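Local structure of cofilin (Streptomyces griseoflavus, 5IVU) at residues 122-125 with 126-129; 130-133 with 134-138. The protein probably binds actin, as a bacterial member of the ADF/cofilin family of actin-binding proteins. One frame throughout, in Å; residues are numbered along the deposited sequence.

Contact 1: 122-125 with 126-129; sequences GTDF and SEVA
E127 OE1 is gripped twice by T123: the backbone N of T123 donates to OE1 at 2.7 Å, a nearly straight bond (165°) arriving close to the line of the carboxylate C-O bond, and T123 OG1 donates to the same OE1 at 2.5 Å from its syn side, tilted out of the carboxylate plane. T123 can use both groups because OG1 stands between its own backbone N and carbonyl carbon (chi1 56°), while the extended E127 side chain carries its carboxylate back over the turn. D124 ties down the start of this turn. Its backbone O accepts a bent bond from E127 N at 3.0 Å, and its OD1 takes a longer one from the same N-H at 3.3 Å, so one amide is shared between a main-chain and a side-chain oxygen. S126 OG also donates to OD1, though the modelled separation is very short and its exact length is doubtful. The D124 and E127 side chains run at about a right angle, their carboxylate planes turned 44° apart, with D124 OD2 and E127 OE2 at 3.5 Å. One residue on, V128 N bonds F125 O at 3.2 Å from well above the carbonyl plane, as in a tight turn, and V128 CG2 approaches the F125 ring obliquely, 4.3 Å from CD1. V128 also packs on V87 and W89 of strand 81-89, while the F125 ring meets that of W89, so the loop leaving edge strand 118-122 is pinned to the neighbouring strand. Two carboxylates this close probably repel each other; the bonds from T123 N and OG1 to E127 OE1, and from E127 N to D124, would probably offset part of that cost.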
# COMPACT_ATOMS: atom_id res chain seq x y z
N GLY A 122 5.47 -3.06 7.38
CA GLY A 122 6.60 -2.15 7.55
C GLY A 122 6.43 -1.31 8.80
O GLY A 122 5.44 -0.59 8.91
N THR A 123 7.40 -1.40 9.71
CA THR A 123 7.46 -0.58 10.93
C THR A 123 8.56 0.47 10.95
O THR A 123 8.63 1.29 11.87
CB THR A 123 7.65 -1.47 12.17
OG1 THR A 123 8.83 -2.26 12.00
CG2 THR A 123 6.45 -2.38 12.36
N ASP A 124 9.42 0.46 9.94
CA ASP A 124 10.48 1.48 9.82
C ASP A 124 10.85 1.56 8.33
O ASP A 124 10.53 0.65 7.55
CB ASP A 124 11.68 1.23 10.79
CG ASP A 124 12.38 -0.07 10.52
OD1 ASP A 124 12.83 -0.24 9.38
OD2 ASP A 124 12.50 -0.91 11.46
N PHE A 125 11.48 2.65 7.93
CA PHE A 125 11.77 2.88 6.52
C PHE A 125 12.67 1.82 5.88
O PHE A 125 12.52 1.55 4.70
CB PHE A 125 12.29 4.31 6.27
CG PHE A 125 11.20 5.36 6.30
CD1 PHE A 125 10.26 5.44 5.27
CD2 PHE A 125 11.10 6.24 7.37
CE1 PHE A 125 9.25 6.39 5.30
CE2 PHE A 125 10.09 7.19 7.40
CZ PHE A 125 9.17 7.26 6.37
N SER A 126 13.55 1.19 6.65
CA SER A 126 14.39 0.09 6.11
C SER A 126 13.58 -1.14 5.68
O SER A 126 14.00 -1.87 4.77
CB SER A 126 15.44 -0.36 7.13
OG SER A 126 14.83 -0.96 8.26
N GLU A 127 12.43 -1.35 6.32
CA GLU A 127 11.55 -2.47 6.01
C GLU A 127 10.73 -2.28 4.72
O GLU A 127 10.21 -3.25 4.19
CB GLU A 127 10.65 -2.78 7.21
CG GLU A 127 11.47 -3.30 8.38
CD GLU A 127 10.69 -3.52 9.66
OE1 GLU A 127 9.50 -3.15 9.73
OE2 GLU A 127 11.28 -4.05 10.62
N VAL A 128 10.64 -1.05 4.22
CA VAL A 128 10.00 -0.76 2.93
C VAL A 128 10.98 -0.22 1.88
O VAL A 128 10.56 0.21 0.80
CB VAL A 128 8.79 0.21 3.08
CG1 VAL A 128 7.69 -0.47 3.89
CG2 VAL A 128 9.20 1.54 3.73
N ALA A 129 12.29 -0.24 2.18
CA ALA A 129 13.33 0.13 1.21
C ALA A 129 13.30 -0.81 0.03
O ALA A 129 13.00 -1.99 0.20
CB ALA A 129 14.71 0.07 1.86

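Contact 2: 130-133 with 134-138; sequences HENV and LDKAS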
# COMPACT_ATOMS: atom_id res chain seq x y z
N HIS A 130 13.62 -0.29 -1.15
CA HIS A 130 13.38 -1.00 -2.41
C HIS A 130 14.04 -2.37 -2.40
O HIS A 130 13.38 -3.36 -2.71
CB HIS A 130 13.85 -0.17 -3.62
CG HIS A 130 13.20 -0.57 -4.91
ND1 HIS A 130 13.73 -0.23 -6.14
CD2 HIS A 130 12.08 -1.28 -5.17
CE1 HIS A 130 12.95 -0.70 -7.10
NE2 HIS A 130 11.95 -1.35 -6.54
N GLU A 131 15.30 -2.43 -2.01
CA GLU A 131 16.06 -3.69 -1.99
C GLU A 131 15.43 -4.75 -1.07
O GLU A 131 15.38 -5.93 -1.41
CB GLU A 131 17.51 -3.43 -1.57
CG GLU A 131 18.49 -4.57 -1.90
CD GLU A 131 19.64 -4.74 -0.90
OE1 GLU A 131 19.71 -4.02 0.13
OE2 GLU A 131 20.48 -5.64 -1.14
N ASN A 132 14.95 -4.30 0.09
CA ASN A 132 14.31 -5.19 1.06
C ASN A 132 12.99 -5.75 0.50
O ASN A 132 12.65 -6.91 0.73
CB ASN A 132 14.07 -4.43 2.39
CG ASN A 132 13.98 -5.36 3.60
OD1 ASN A 132 13.09 -6.21 3.68
ND2 ASN A 132 14.89 -5.17 4.55
N VAL A 133 12.26 -4.90 -0.24
CA VAL A 133 10.99 -5.28 -0.85
C VAL A 133 11.22 -6.21 -2.05
O VAL A 133 10.48 -7.18 -2.21
CB VAL A 133 10.16 -4.03 -1.24
CG1 VAL A 133 8.92 -4.40 -2.04
CG2 VAL A 133 9.76 -3.27 0.02
N LEU A 134 12.24 -5.94 -2.86
CA LEU A 134 12.65 -6.84 -3.95
C LEU A 134 13.11 -8.20 -3.42
O LEU A 134 12.73 -9.23 -3.97
CB LEU A 134 13.78 -6.22 -4.77
CG LEU A 134 13.46 -4.95 -5.56
CD1 LEU A 134 14.73 -4.18 -5.89
CD2 LEU A 134 12.68 -5.27 -6.82
N ASP A 135 13.93 -8.19 -2.36
CA ASP A 135 14.33 -9.40 -1.63
C ASP A 135 13.11 -10.27 -1.29
O ASP A 135 13.03 -11.44 -1.72
CB ASP A 135 15.11 -9.01 -0.32
CG ASP A 135 16.60 -8.79 -0.55
OD1 ASP A 135 17.14 -9.03 -1.66
OD2 ASP A 135 17.24 -8.34 0.42
N LYS A 136 12.16 -9.71 -0.54
CA LYS A 136 10.95 -10.44 -0.13
C LYS A 136 10.09 -10.88 -1.30
O LYS A 136 9.44 -11.93 -1.22
CB LYS A 136 10.11 -9.61 0.85
CG LYS A 136 10.74 -9.48 2.23
CD LYS A 136 9.74 -9.00 3.27
CE LYS A 136 10.29 -9.15 4.68
NZ LYS A 136 11.57 -8.39 4.85
N ALA A 137 10.10 -10.11 -2.38
CA ALA A 137 9.38 -10.45 -3.61
C ALA A 137 9.98 -11.62 -4.43
O ALA A 137 9.47 -11.94 -5.49
CB ALA A 137 9.24 -9.22 -4.50
N SER A 138 11.06 -12.24 -3.95
CA SER A 138 11.53 -13.52 -4.49
C SER A 138 11.82 -14.53 -3.38
O SER A 138 12.04 -15.71 -3.67
CB SER A 138 12.77 -13.31 -5.36
OG SER A 138 13.73 -12.50 -4.69
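H130 and L134 meet one turn apart on helix 130-136, the C-terminal helix of this ADF-homology fold, with L134 CD1 over the centre of the imidazole face in a CH-pi contact, 3.9 Å from the centroid. H130 CG lies anti to the backbone N (chi1 -158°), which swings the ring along the helix to L134; Y51 stacks on the same ring. With the imidazole of H130 cut back to an alanine here, L134 CD1 would probably lose the face it rests on and Y51 its stacking partner. Successive i to i+4 bonds satisfy the main chain: L134 N donates to H130 O at 2.8 Å nearly in line with the carbonyl, D135 N to E131 O at 2.8 Å, K136 N to N132 O at 3.1 Å, and A137 N closes the series on V133 O with a more bent bond (144°). On the outer side, N132 and K136 run side by side, and the bend at the end of the lysine chain (chi4 58°) helps bring its ammonium to the amide oxygen. E131 OE2 and D135 OD2, 4.5 Å apart, place two probable negative charges on another side of the helix. Past the last turn, D135 O accepts from both N and OG of S138 on the same face of its carbonyl plane, while K83 NZ bonds A137 O. K136 NZ meets N132 OD1 at 2.9 Å, in the carbonyl plane.

Overall arrangement
Contact 1 runs directly into contact 2: the loop that follows edge strand 118-122 turns through 123-129, and A129 takes the N-cap position from which helix 130-136 starts. Their centres lie about 11 Å apart, on the same side of the chain's centre. The join is by packing, with V128 O 3.7 Å from V133 CG2 and S126 O 3.4 Å from N132 ND2. Y51 links them further, its hydroxyl bonding V128 O while its ring stacks on H130. The loop packs on strand 81-89 and the helix on L70 and Y72 of strand 64-72, so the two contacts lie against successive interior strands next to edge strand 118-122.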